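Local structure of fructosyl amine:oxygen oxidoreductase (Neosartorya fumigata, 4WCT) at residues A90-W102 with N388-I400. The protein probably catalyses the oxidative deglycation of fructosyl amines (Amadori products) with oxygen as electron acceptor, using bound flavin-adenine dinucleotide. Numbering follows the deposited sequence. Where two conformers were deposited one is given.
Sequences AFSTFTRAALKAW and NGAMQMPTIGGFI. With FAD (flavin-adenine dinucleotide), chain C.
One water joins the two segments through three groups: it donates to Phe94 O at 2.8 Å and to Gln392 OE1, and it also bonds to Thr395 OG1. The other end of the Gln392 amide is fixed as well, since NE2 donates to Asn388 O at 3.1 Å with an N-H...O angle of 160°, the acceptor lying near the amide plane. A bend at chi2 (-57°) folds the Gln392 chain back, which brings this amide to the helix although the CB points away from it; OE1 packs against Phe94 CB and NE2 against Thr95 CG2.

Toward the C-terminal end of helix 90-102, Trp102 NE1 donates to Met391 O at 2.9 Å, in the indole plane but tilted from that of the carbonyl. Pro394 lies over a face of the indole, though its CG is modelled too close for the fine geometry to be trusted, and its CB rests on Ala101 CB at 3.6 Å. The small Ala97 and Ala101, whose CB atoms point toward the other segment, are consistent with the axes of helices 90-102 and 393-400 approaching to 7.9 Å; Thr395 CG2 meets Ala97 O, and Thr395 OG1 lies beside Ala98 CA. Back toward the N-terminus, Phe94 directs its edge at the face of Phe399, centroids 4.7 Å apart, planes at 62°, while Phe368 makes a further edge-to-face pair with Phe94.

The start of the type I turn from Ala390 to Met393 lines the FAD pocket: Met391 N donates to flavin O2 at 2.8 Å. Met391 thus uses its N-H on the flavin and the carbonyl of the next peptide on Trp102, consistent with the indole being a second-shell support that would help hold the turn against the pyrimidine carbonyl.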
loop_
_atom_site.group_PDB
_atom_site.type_symbol
_atom_site.label_atom_id
_atom_site.label_comp_id
_atom_site.label_asym_id
_atom_site.label_seq_id
_atom_site.Cartn_x
_atom_site.Cartn_y
_atom_site.Cartn_z
ATOM N N ALA A 90 -13.255 6.897 -9.908
ATOM C CA ALA A 90 -12.432 5.754 -10.211
ATOM C C ALA A 90 -12.001 5.015 -8.943
ATOM O O ALA A 90 -12.032 3.795 -8.884
ATOM C CB ALA A 90 -11.228 6.173 -11.036
ATOM N N PHE A 91 -11.574 5.750 -7.925
ATOM C CA PHE A 91 -11.146 5.097 -6.699
ATOM C C PHE A 91 -12.275 4.255 -6.093
ATOM O O PHE A 91 -12.050 3.110 -5.674
ATOM C CB PHE A 91 -10.589 6.092 -5.693
ATOM C CG PHE A 91 -9.915 5.438 -4.532
ATOM C CD1 PHE A 91 -8.690 4.788 -4.698
ATOM C CD2 PHE A 91 -10.531 5.404 -3.299
ATOM C CE1 PHE A 91 -8.097 4.117 -3.647
ATOM C CE2 PHE A 91 -9.895 4.817 -2.210
ATOM C CZ PHE A 91 -8.703 4.137 -2.398
ATOM N N SER A 92 -13.486 4.802 -6.095
ATOM C CA SER A 92 -14.646 4.102 -5.553
ATOM C C SER A 92 -14.988 2.883 -6.389
ATOM O O SER A 92 -15.456 1.876 -5.855
ATOM C CB SER A 92 -15.862 5.018 -5.506
ATOM O OG SER A 92 -15.748 5.949 -4.456
ATOM N N THR A 93 -14.710 2.953 -7.691
ATOM C CA THR A 93 -14.849 1.764 -8.554
ATOM C C THR A 93 -13.887 0.645 -8.147
ATOM O O THR A 93 -14.300 -0.521 -7.964
ATOM C CB THR A 93 -14.625 2.129 -10.020
ATOM O OG1 THR A 93 -15.580 3.118 -10.420
ATOM C CG2 THR A 93 -14.710 0.895 -10.900
ATOM N N PHE A 94 -12.636 1.016 -7.885
ATOM C CA PHE A 94 -11.651 0.047 -7.370
ATOM C C PHE A 94 -12.097 -0.536 -6.031
ATOM O O PHE A 94 -12.115 -1.757 -5.858
ATOM C CB PHE A 94 -10.275 0.676 -7.226
ATOM C CG PHE A 94 -9.551 0.857 -8.531
ATOM C CD1 PHE A 94 -9.061 -0.241 -9.222
ATOM C CD2 PHE A 94 -9.231 2.110 -8.990
ATOM C CE1 PHE A 94 -8.306 -0.086 -10.366
ATOM C CE2 PHE A 94 -8.564 2.276 -10.189
ATOM C CZ PHE A 94 -8.030 1.181 -10.846
ATOM N N THR A 95 -12.445 0.317 -5.076
ATOM C CA THR A 95 -12.795 -0.190 -3.717
ATOM C C THR A 95 -14.129 -0.924 -3.642
ATOM O O THR A 95 -14.302 -1.811 -2.827
ATOM C CB THR A 95 -12.729 0.884 -2.622
ATOM O OG1 THR A 95 -13.594 1.992 -2.902
ATOM C CG2 THR A 95 -11.288 1.401 -2.494
ATOM N N ARG A 96 -15.056 -0.573 -4.516
ATOM C CA ARG A 96 -16.311 -1.300 -4.591
ATOM C C ARG A 96 -16.049 -2.744 -4.936
ATOM O O ARG A 96 -16.601 -3.671 -4.303
ATOM C CB ARG A 96 -17.225 -0.669 -5.651
ATOM C CG ARG A 96 -18.650 -1.183 -5.607
ATOM C CD ARG A 96 -19.506 -0.594 -6.714
ATOM N NE ARG A 96 -19.548 0.862 -6.628
ATOM C CZ ARG A 96 -18.978 1.683 -7.508
ATOM N NH1 ARG A 96 -18.525 1.236 -8.669
ATOM N NH2 ARG A 96 -19.042 2.983 -7.306
ATOM N N ALA A 97 -15.274 -2.944 -5.991
ATOM C CA ALA A 97 -14.906 -4.290 -6.419
ATOM C C ALA A 97 -14.125 -5.014 -5.325
ATOM O O ALA A 97 -14.315 -6.217 -5.074
ATOM C CB ALA A 97 -14.069 -4.233 -7.691
ATOM N N ALA A 98 -13.215 -4.297 -4.682
ATOM C CA ALA A 98 -12.380 -4.919 -3.675
ATOM C C ALA A 98 -13.244 -5.385 -2.517
ATOM O O ALA A 98 -13.036 -6.477 -1.998
ATOM C CB ALA A 98 -11.300 -3.953 -3.190
ATOM N N LEU A 99 -14.165 -4.540 -2.063
ATOM C CA LEU A 99 -14.992 -4.884 -0.917
ATOM C C LEU A 99 -15.772 -6.162 -1.220
ATOM O O LEU A 99 -15.901 -7.064 -0.380
ATOM C CB LEU A 99 -15.959 -3.738 -0.575
ATOM C CG LEU A 99 -16.921 -4.005 0.595
ATOM C CD1 LEU A 99 -16.144 -4.246 1.884
ATOM C CD2 LEU A 99 -17.882 -2.855 0.775
ATOM N N LYS A 100 -16.406 -6.180 -2.377
ATOM C CA LYS A 100 -17.208 -7.338 -2.779
ATOM C C LYS A 100 -16.383 -8.608 -2.741
ATOM O O LYS A 100 -16.811 -9.652 -2.237
ATOM C CB LYS A 100 -17.775 -7.076 -4.170
ATOM C CG LYS A 100 -18.538 -8.258 -4.750
ATOM C CD LYS A 100 -19.235 -7.870 -6.058
ATOM C CE LYS A 100 -20.092 -9.027 -6.578
ATOM N NZ LYS A 100 -20.373 -8.950 -8.037
ATOM N N ALA A 101 -15.158 -8.529 -3.225
ATOM C CA ALA A 101 -14.279 -9.683 -3.263
ATOM C C ALA A 101 -13.709 -10.096 -1.900
ATOM O O ALA A 101 -13.609 -11.280 -1.627
ATOM C CB ALA A 101 -13.158 -9.442 -4.274
ATOM N N TRP A 102 -13.429 -9.145 -1.011
ATOM C CA TRP A 102 -12.997 -9.457 0.329
ATOM C C TRP A 102 -14.070 -10.241 1.051
ATOM O O TRP A 102 -13.773 -10.936 2.022
ATOM C CB TRP A 102 -12.680 -8.177 1.136
ATOM C CG TRP A 102 -11.313 -7.608 0.868
ATOM C CD1 TRP A 102 -11.055 -6.379 0.358
ATOM C CD2 TRP A 102 -10.045 -8.192 1.174
ATOM N NE1 TRP A 102 -9.705 -6.162 0.311
ATOM C CE2 TRP A 102 -9.062 -7.291 0.720
ATOM C CE3 TRP A 102 -9.633 -9.450 1.643
ATOM C CZ2 TRP A 102 -7.682 -7.566 0.821
ATOM C CZ3 TRP A 102 -8.276 -9.699 1.778
ATOM C CH2 TRP A 102 -7.324 -8.750 1.357
ATOM N N ASN A 388 -2.602 3.373 -0.956
ATOM C CA ASN A 388 -3.896 2.665 -0.806
ATOM C C ASN A 388 -4.031 1.506 -1.779
ATOM O O ASN A 388 -5.139 1.080 -2.158
ATOM C CB ASN A 388 -5.094 3.607 -0.923
ATOM C CG ASN A 388 -4.945 4.612 -2.033
ATOM O OD1 ASN A 388 -4.700 4.250 -3.182
ATOM N ND2 ASN A 388 -5.156 5.890 -1.707
ATOM N N GLY A 389 -2.914 0.861 -2.010
ATOM C CA GLY A 389 -2.872 -0.316 -2.857
ATOM C C GLY A 389 -3.216 -1.644 -2.198
ATOM O O GLY A 389 -3.440 -2.617 -2.912
ATOM N N ALA A 390 -2.989 -1.770 -0.897
ATOM C CA ALA A 390 -3.076 -3.071 -0.250
ATOM C C ALA A 390 -4.518 -3.563 -0.172
ATOM O O ALA A 390 -4.808 -4.756 -0.421
ATOM C CB ALA A 390 -2.448 -3.049 1.147
ATOM N N MET A 391 -5.443 -2.652 0.086
ATOM C CA MET A 391 -6.855 -3.004 0.138
ATOM C C MET A 391 -7.412 -3.448 -1.214
ATOM O O MET A 391 -8.469 -4.105 -1.272
ATOM C CB MET A 391 -7.698 -1.867 0.714
ATOM C CG MET A 391 -7.859 -0.705 -0.228
ATOM S SD MET A 391 -8.832 0.671 0.418
ATOM C CE MET A 391 -7.667 1.438 1.527
ATOM N N GLN A 392 -6.674 -3.183 -2.283
ATOM C CA GLN A 392 -7.062 -3.574 -3.627
ATOM C C GLN A 392 -6.674 -5.034 -3.952
ATOM O O GLN A 392 -7.008 -5.509 -5.036
ATOM C CB GLN A 392 -6.358 -2.685 -4.678
ATOM C CG GLN A 392 -6.372 -1.172 -4.396
ATOM C CD GLN A 392 -7.769 -0.590 -4.226
ATOM O OE1 GLN A 392 -8.758 -1.131 -4.747
ATOM N NE2 GLN A 392 -7.857 0.535 -3.499
ATOM N N MET A 393 -6.000 -5.723 -3.035
ATOM C CA MET A 393 -5.373 -7.015 -3.330
ATOM C C MET A 393 -6.267 -8.016 -4.064
ATOM O O MET A 393 -5.795 -8.688 -4.971
ATOM C CB MET A 393 -4.807 -7.671 -2.079
ATOM C CG MET A 393 -3.825 -8.789 -2.387
ATOM S SD MET A 393 -3.362 -9.746 -0.928
ATOM C CE MET A 393 -2.544 -8.473 0.019
ATOM N N PRO A 394 -7.540 -8.180 -3.626
ATOM C CA PRO A 394 -8.323 -9.280 -4.218
ATOM C C PRO A 394 -8.616 -9.056 -5.711
ATOM O O PRO A 394 -8.747 -10.037 -6.449
ATOM C CB PRO A 394 -9.631 -9.250 -3.435
ATOM C CG PRO A 394 -9.312 -8.539 -2.160
ATOM C CD PRO A 394 -8.285 -7.502 -2.556
ATOM N N THR A 395 -8.709 -7.804 -6.141
ATOM C CA THR A 395 -9.277 -7.447 -7.434
ATOM C C THR A 395 -8.298 -6.720 -8.337
ATOM O O THR A 395 -8.528 -6.614 -9.523
ATOM C CB THR A 395 -10.539 -6.561 -7.248
ATOM O OG1 THR A 395 -10.313 -5.623 -6.163
ATOM C CG2 THR A 395 -11.719 -7.426 -6.925
ATOM N N ILE A 396 -7.197 -6.220 -7.776
ATOM C CA ILE A 396 -6.293 -5.403 -8.593
ATOM C C ILE A 396 -5.685 -6.208 -9.760
ATOM O O ILE A 396 -5.573 -5.703 -10.886
ATOM C CB ILE A 396 -5.202 -4.735 -7.735
ATOM C CG1 ILE A 396 -4.550 -3.581 -8.524
ATOM C CG2 ILE A 396 -4.206 -5.771 -7.276
ATOM C CD1 ILE A 396 -5.391 -2.336 -8.607
ATOM N N GLY A 397 -5.443 -7.496 -9.543
ATOM C CA GLY A 397 -5.004 -8.361 -10.618
ATOM C C GLY A 397 -6.011 -8.487 -11.741
ATOM O O GLY A 397 -5.626 -8.716 -12.885
ATOM N N GLY A 398 -7.311 -8.375 -11.445
ATOM C CA GLY A 398 -8.297 -8.402 -12.533
ATOM C C GLY A 398 -8.256 -7.145 -13.379
ATOM O O GLY A 398 -8.456 -7.200 -14.590
ATOM N N PHE A 399 -8.169 -5.989 -12.727
ATOM C CA PHE A 399 -7.964 -4.739 -13.453
ATOM C C PHE A 399 -6.681 -4.764 -14.260
ATOM O O PHE A 399 -6.664 -4.345 -15.442
ATOM C CB PHE A 399 -7.961 -3.545 -12.501
ATOM C CG PHE A 399 -9.277 -3.276 -11.896
ATOM C CD1 PHE A 399 -10.281 -2.652 -12.631
ATOM C CD2 PHE A 399 -9.533 -3.643 -10.584
ATOM C CE1 PHE A 399 -11.528 -2.407 -12.062
ATOM C CE2 PHE A 399 -10.771 -3.398 -10.019
ATOM C CZ PHE A 399 -11.751 -2.732 -10.733
ATOM N N ILE A 400 -5.601 -5.296 -13.668
ATOM C CA ILE A 400 -4.329 -5.394 -14.390
ATOM C C ILE A 400 -4.433 -6.366 -15.597
ATOM O O ILE A 400 -3.992 -6.032 -16.713
ATOM C CB ILE A 400 -3.195 -5.821 -13.439
ATOM C CG1 ILE A 400 -2.905 -4.705 -12.404
ATOM C CG2 ILE A 400 -1.926 -6.164 -14.223
ATOM C CD1 ILE A 400 -2.208 -5.165 -11.154
HETATM P PA FAD C . 4.684 -4.363 -2.893
HETATM O O1A FAD C . 3.589 -5.039 -2.120
HETATM O O2A FAD C . 5.734 -3.564 -2.189
HETATM O O5B FAD C . 5.371 -5.489 -3.748
HETATM C C5B FAD C . 6.475 -5.161 -4.604
HETATM C C4B FAD C . 7.258 -6.443 -4.864
HETATM O O4B FAD C . 8.254 -6.191 -5.908
HETATM C C3B FAD C . 8.010 -6.978 -3.649
HETATM O O3B FAD C . 7.665 -8.340 -3.353
HETATM C C2B FAD C . 9.483 -6.850 -4.048
HETATM O O2B FAD C . 10.365 -7.798 -3.452
HETATM C C1B FAD C . 9.404 -6.929 -5.574
HETATM N N9A FAD C . 10.582 -6.308 -6.220
HETATM C C8A FAD C . 11.258 -5.214 -5.827
HETATM N N7A FAD C . 12.318 -4.994 -6.639
HETATM C C5A FAD C . 12.242 -5.934 -7.616
HETATM C C6A FAD C . 13.081 -6.309 -8.747
HETATM N N6A FAD C . 14.177 -5.595 -9.055
HETATM N N1A FAD C . 12.720 -7.410 -9.440
HETATM C C2A FAD C . 11.623 -8.132 -9.174
HETATM N N3A FAD C . 10.833 -7.863 -8.121
HETATM C C4A FAD C . 11.114 -6.795 -7.335
HETATM N N1 FAD C . -2.604 0.446 1.593
HETATM C C2 FAD C . -3.922 0.234 1.939
HETATM O O2 FAD C . -4.696 -0.095 1.042
HETATM N N3 FAD C . -4.324 0.266 3.212
HETATM C C4 FAD C . -3.503 0.650 4.212
HETATM O O4 FAD C . -3.844 0.710 5.425
HETATM C C4X FAD C . -2.106 0.916 3.916
HETATM N N5 FAD C . -1.240 1.283 4.897
HETATM C C5X FAD C . 0.099 1.280 4.617
HETATM C C6 FAD C . 1.042 1.417 5.631
HETATM C C7 FAD C . 2.385 1.517 5.319
HETATM C C7M FAD C . 3.376 1.591 6.424
HETATM C C8 FAD C . 2.809 1.409 3.917
HETATM C C8M FAD C . 4.238 1.461 3.519
HETATM C C9 FAD C . 1.897 1.168 2.919
HETATM C C9A FAD C . 0.549 1.153 3.208
HETATM N N10 FAD C . -0.390 1.005 2.183
HETATM C C10 FAD C . -1.723 0.785 2.535
HETATM C "C1'" FAD C . -0.072 0.945 0.764
HETATM C "C2'" FAD C . 0.067 -0.478 0.245
HETATM O "O2'" FAD C . 0.904 -1.173 1.158
HETATM C "C3'" FAD C . 0.700 -0.427 -1.152
HETATM O "O3'" FAD C . 0.029 0.552 -1.959
HETATM C "C4'" FAD C . 0.665 -1.795 -1.841
HETATM O "O4'" FAD C . 1.058 -2.806 -0.914
HETATM C "C5'" FAD C . 1.657 -1.760 -2.996
HETATM O "O5'" FAD C . 1.603 -3.012 -3.679
HETATM P P FAD C . 2.705 -3.348 -4.799
HETATM O O1P FAD C . 2.425 -4.745 -5.306
HETATM O O2P FAD C . 2.740 -2.172 -5.746
HETATM O O3P FAD C . 4.077 -3.358 -3.967
HETATM O O HOH W 1 -9.721 -3.021 -6.619
#